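Long-range contact in monovalent Na+/H+ antiporter subunit D (Dietzia sp. DQ12-45-1b, PDB 7D3U), which forms part of the multi-subunit Mrp complex, a sodium/proton antiporter of the bacterial cell membrane, and probably belongs to its ion-translocating machinery: residues E4-T8 with V59-V63. Numbering follows the deposited sequence.
With LMT (dodecyl-beta-D-maltoside), chain I.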
ATOM      1  N   GLU A   4      22.430  -5.584  23.592  1.00 81.05           N
ATOM      2  CA  GLU A   4      22.212  -4.789  22.395  1.00 81.05           C
ATOM      3  C   GLU A   4      22.649  -5.510  21.134  1.00 81.05           C
ATOM      4  O   GLU A   4      22.135  -5.204  20.057  1.00 81.05           O
ATOM      5  CB  GLU A   4      22.953  -3.449  22.482  1.00 81.05           C
ATOM      6  CG  GLU A   4      22.671  -2.665  23.743  1.00 81.05           C
ATOM      7  CD  GLU A   4      23.653  -1.534  23.951  1.00 81.05           C
ATOM      8  OE1 GLU A   4      24.669  -1.488  23.226  1.00 81.05           O
ATOM      9  OE2 GLU A   4      23.409  -0.691  24.838  1.00 81.05           O
ATOM     10  N   SER A   5      23.593  -6.446  21.244  1.00 80.13           N
ATOM     11  CA  SER A   5      23.871  -7.341  20.131  1.00 80.13           C
ATOM     12  C   SER A   5      22.655  -8.194  19.804  1.00 80.13           C
ATOM     13  O   SER A   5      22.489  -8.629  18.661  1.00 80.13           O
ATOM     14  CB  SER A   5      25.074  -8.225  20.457  1.00 80.13           C
ATOM     15  OG  SER A   5      26.116  -7.464  21.042  1.00 80.13           O
ATOM     16  N   ALA A   6      21.796  -8.435  20.793  1.00 77.55           N
ATOM     17  CA  ALA A   6      20.559  -9.171  20.583  1.00 77.55           C
ATOM     18  C   ALA A   6      19.485  -8.336  19.901  1.00 77.55           C
ATOM     19  O   ALA A   6      18.391  -8.851  19.652  1.00 77.55           O
ATOM     20  CB  ALA A   6      20.028  -9.702  21.916  1.00 77.55           C
ATOM     21  N   LEU A   7      19.768  -7.069  19.595  1.00 73.66           N
ATOM     22  CA  LEU A   7      18.820  -6.265  18.833  1.00 73.66           C
ATOM     23  C   LEU A   7      18.672  -6.786  17.413  1.00 73.66           C
ATOM     24  O   LEU A   7      17.598  -6.664  16.815  1.00 73.66           O
ATOM     25  CB  LEU A   7      19.264  -4.805  18.816  1.00 73.66           C
ATOM     26  CG  LEU A   7      18.173  -3.741  18.765  1.00 73.66           C
ATOM     27  CD1 LEU A   7      17.002  -4.147  19.632  1.00 73.66           C
ATOM     28  CD2 LEU A   7      18.735  -2.413  19.220  1.00 73.66           C
ATOM     29  N   THR A   8      19.737  -7.365  16.857  1.00 73.80           N
ATOM     30  CA  THR A   8      19.681  -7.941  15.522  1.00 73.80           C
ATOM     31  C   THR A   8      18.851  -9.214  15.464  1.00 73.80           C
ATOM     32  O   THR A   8      18.515  -9.660  14.363  1.00 73.80           O
ATOM     33  CB  THR A   8      21.093  -8.230  15.018  1.00 73.80           C
ATOM     34  OG1 THR A   8      21.851  -8.848  16.064  1.00 73.80           O
ATOM     35  CG2 THR A   8      21.777  -6.946  14.603  1.00 73.80           C
ATOM     36  N   VAL A  59      18.803   3.085  22.001  1.00 70.76           N
ATOM     37  CA  VAL A  59      19.708   1.943  21.989  1.00 70.76           C
ATOM     38  C   VAL A  59      20.191   1.731  20.561  1.00 70.76           C
ATOM     39  O   VAL A  59      19.386   1.498  19.654  1.00 70.76           O
ATOM     40  CB  VAL A  59      19.022   0.684  22.531  1.00 70.76           C
ATOM     41  CG1 VAL A  59      19.885  -0.531  22.267  1.00 70.76           C
ATOM     42  CG2 VAL A  59      18.748   0.838  24.012  1.00 70.76           C
ATOM     43  N   VAL A  60      21.503   1.807  20.362  1.00 70.20           N
ATOM     44  CA  VAL A  60      22.106   1.711  19.039  1.00 70.20           C
ATOM     45  C   VAL A  60      23.137   0.597  19.057  1.00 70.20           C
ATOM     46  O   VAL A  60      24.031   0.587  19.908  1.00 70.20           O
ATOM     47  CB  VAL A  60      22.759   3.039  18.615  1.00 70.20           C
ATOM     48  CG1 VAL A  60      23.663   2.824  17.419  1.00 70.20           C
ATOM     49  CG2 VAL A  60      21.693   4.066  18.306  1.00 70.20           C
ATOM     50  N   HIS A  61      23.014  -0.334  18.118  1.00 73.46           N
ATOM     51  CA  HIS A  61      23.944  -1.445  17.980  1.00 73.46           C
ATOM     52  C   HIS A  61      24.603  -1.371  16.612  1.00 73.46           C
ATOM     53  O   HIS A  61      23.925  -1.484  15.588  1.00 73.46           O
ATOM     54  CB  HIS A  61      23.230  -2.783  18.156  1.00 73.46           C
ATOM     55  CG  HIS A  61      24.114  -3.967  17.931  1.00 73.46           C
ATOM     56  ND1 HIS A  61      23.792  -4.983  17.060  1.00 73.46           N
ATOM     57  CD2 HIS A  61      25.315  -4.293  18.463  1.00 73.46           C
ATOM     58  CE1 HIS A  61      24.754  -5.885  17.065  1.00 73.46           C
ATOM     59  NE2 HIS A  61      25.691  -5.491  17.908  1.00 73.46           N
ATOM     60  N   GLN A  62      25.916  -1.170  16.593  1.00 74.27           N
ATOM     61  CA  GLN A  62      26.666  -1.145  15.342  1.00 74.27           C
ATOM     62  C   GLN A  62      26.848  -2.582  14.878  1.00 74.27           C
ATOM     63  O   GLN A  62      27.675  -3.319  15.419  1.00 74.27           O
ATOM     64  CB  GLN A  62      28.004  -0.442  15.528  1.00 74.27           C
ATOM     65  CG  GLN A  62      27.905   0.877  16.265  1.00 74.27           C
ATOM     66  CD  GLN A  62      27.269   1.965  15.428  1.00 74.27           C
ATOM     67  OE1 GLN A  62      27.194   1.861  14.205  1.00 74.27           O
ATOM     68  NE2 GLN A  62      26.806   3.021  16.085  1.00 74.27           N
ATOM     69  N   VAL A  63      26.056  -2.988  13.882  1.00 73.60           N
ATOM     70  CA  VAL A  63      26.119  -4.354  13.379  1.00 73.60           C
ATOM     71  C   VAL A  63      27.541  -4.671  12.946  1.00 73.60           C
ATOM     72  O   VAL A  63      28.174  -3.894  12.222  1.00 73.60           O
ATOM     73  CB  VAL A  63      25.124  -4.544  12.227  1.00 73.60           C
ATOM     74  CG1 VAL A  63      25.338  -5.885  11.557  1.00 73.60           C
ATOM     75  CG2 VAL A  63      23.703  -4.428  12.739  1.00 73.60           C
TER
HETATM   76  C1B LMT I 603      16.895  -1.046  31.900  1.00 79.05           C
HETATM   77  C2B LMT I 603      18.218  -1.242  32.657  1.00 79.05           C
HETATM   78  C3B LMT I 603      18.999   0.085  32.740  1.00 79.05           C
HETATM   79  C4B LMT I 603      18.098   1.258  33.217  1.00 79.05           C
HETATM   80  C5B LMT I 603      16.751   1.230  32.459  1.00 79.05           C
HETATM   81  C6B LMT I 603      16.921   1.745  31.031  1.00 79.05           C
HETATM   82  O1B LMT I 603      16.186  -2.239  31.909  1.00 79.05           O
HETATM   83  O2B LMT I 603      17.903  -1.698  33.910  1.00 79.05           O
HETATM   84  O3B LMT I 603      19.668   0.362  31.573  1.00 79.05           O
HETATM   85  O4' LMT I 603      17.858   1.163  34.570  1.00 79.05           O
HETATM   86  O5B LMT I 603      16.134  -0.033  32.474  1.00 79.05           O
HETATM   87  O6B LMT I 603      16.172   2.878  30.849  1.00 79.05           O
HETATM   88  C1' LMT I 603      14.819  -5.036  29.124  1.00 79.05           C
HETATM   89  C2' LMT I 603      16.343  -4.750  29.117  1.00 79.05           C
HETATM   90  C3' LMT I 603      16.822  -3.916  30.337  1.00 79.05           C
HETATM   91  C4' LMT I 603      15.843  -2.784  30.659  1.00 79.05           C
HETATM   92  C5' LMT I 603      14.498  -3.505  30.795  1.00 79.05           C
HETATM   93  C6' LMT I 603      13.413  -2.715  31.475  1.00 79.05           C
HETATM   94  O1' LMT I 603      14.400  -5.302  27.855  1.00 79.05           O
HETATM   95  O2' LMT I 603      16.996  -5.954  29.168  1.00 79.05           O
HETATM   96  O3' LMT I 603      18.064  -3.408  30.102  1.00 79.05           O
HETATM   97  O5' LMT I 603      14.082  -3.896  29.526  1.00 79.05           O
HETATM   98  O6' LMT I 603      13.768  -1.399  31.362  1.00 79.05           O
HETATM   99  C1  LMT I 603      14.492  -6.649  27.460  1.00 79.05           C
HETATM  100  C2  LMT I 603      15.136  -6.594  26.110  1.00 79.05           C
HETATM  101  C3  LMT I 603      14.979  -7.801  25.249  1.00 79.05           C
HETATM  102  C4  LMT I 603      15.706  -7.523  23.962  1.00 79.05           C
HETATM  103  C5  LMT I 603      14.981  -8.146  22.822  1.00 79.05           C
HETATM  104  C6  LMT I 603      15.896  -8.479  21.697  1.00 79.05           C
HETATM  105  C7  LMT I 603      15.753  -9.929  21.350  1.00 79.05           C
HETATM  106  C8  LMT I 603      14.756 -10.066  20.256  1.00 79.05           C
HETATM  107  C9  LMT I 603      14.371 -11.475  19.954  1.00 79.05           C
HETATM  108  C10 LMT I 603      13.590 -11.454  18.673  1.00 79.05           C
HETATM  109  C11 LMT I 603      12.797 -12.706  18.498  1.00 79.05           C
HETATM  110  C12 LMT I 603      12.076 -12.717  17.195  1.00 79.05           C
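H61 lays one ring face against the 3-10 turn that opens at E4 and S5, just ahead of helix 9-23. The histidine sits on strand 59-62, half of a two-stranded antiparallel beta hairpin with strand 73-76, so the contact joins the N-terminal turn to the hairpin of this many-helix membrane subunit. H61 is the most deeply covered residue of the contact. S5 CA makes a CH-pi contact, 3.5 Å from the ring centroid and 17° off its normal; E4 O lies over the same face, nearer the rim, 3.2 Å from H61 CG. No hydrogen bond crosses between the segments: E4 O instead accepts the backbone N-H of L7, and S5 OG hydrogen-bonds T2 OG1. With CG anti to the backbone N (chi1 176°), H61 carries its ring across to the turn, where T8 CG2 meets the edge in plane at ND1. Cutting H61 back to an alanine is likely to take away the flat surface under S5 CA and E4 O and to open a gap beside T8 CG2. F869, S873 and F874 of subunit A, a neighbouring chain, cover S5, H61, T8 and V63. Toward E4 and V59 the contact is looser: E4, partly exposed, rests CG on V59 CG1 at 3.8 Å, and OE1 comes only to 4.0 Å from V60 O, with no bond between them. L7 CD2 touches the same V59 methyl, while a detergent dodecyl tail runs past A6. Beside the ring, T8 CG2 also meets V63 CG2, and T8 OG1 donates to S5 O at 2.7 Å, approaching at a C=O...O angle of 163°.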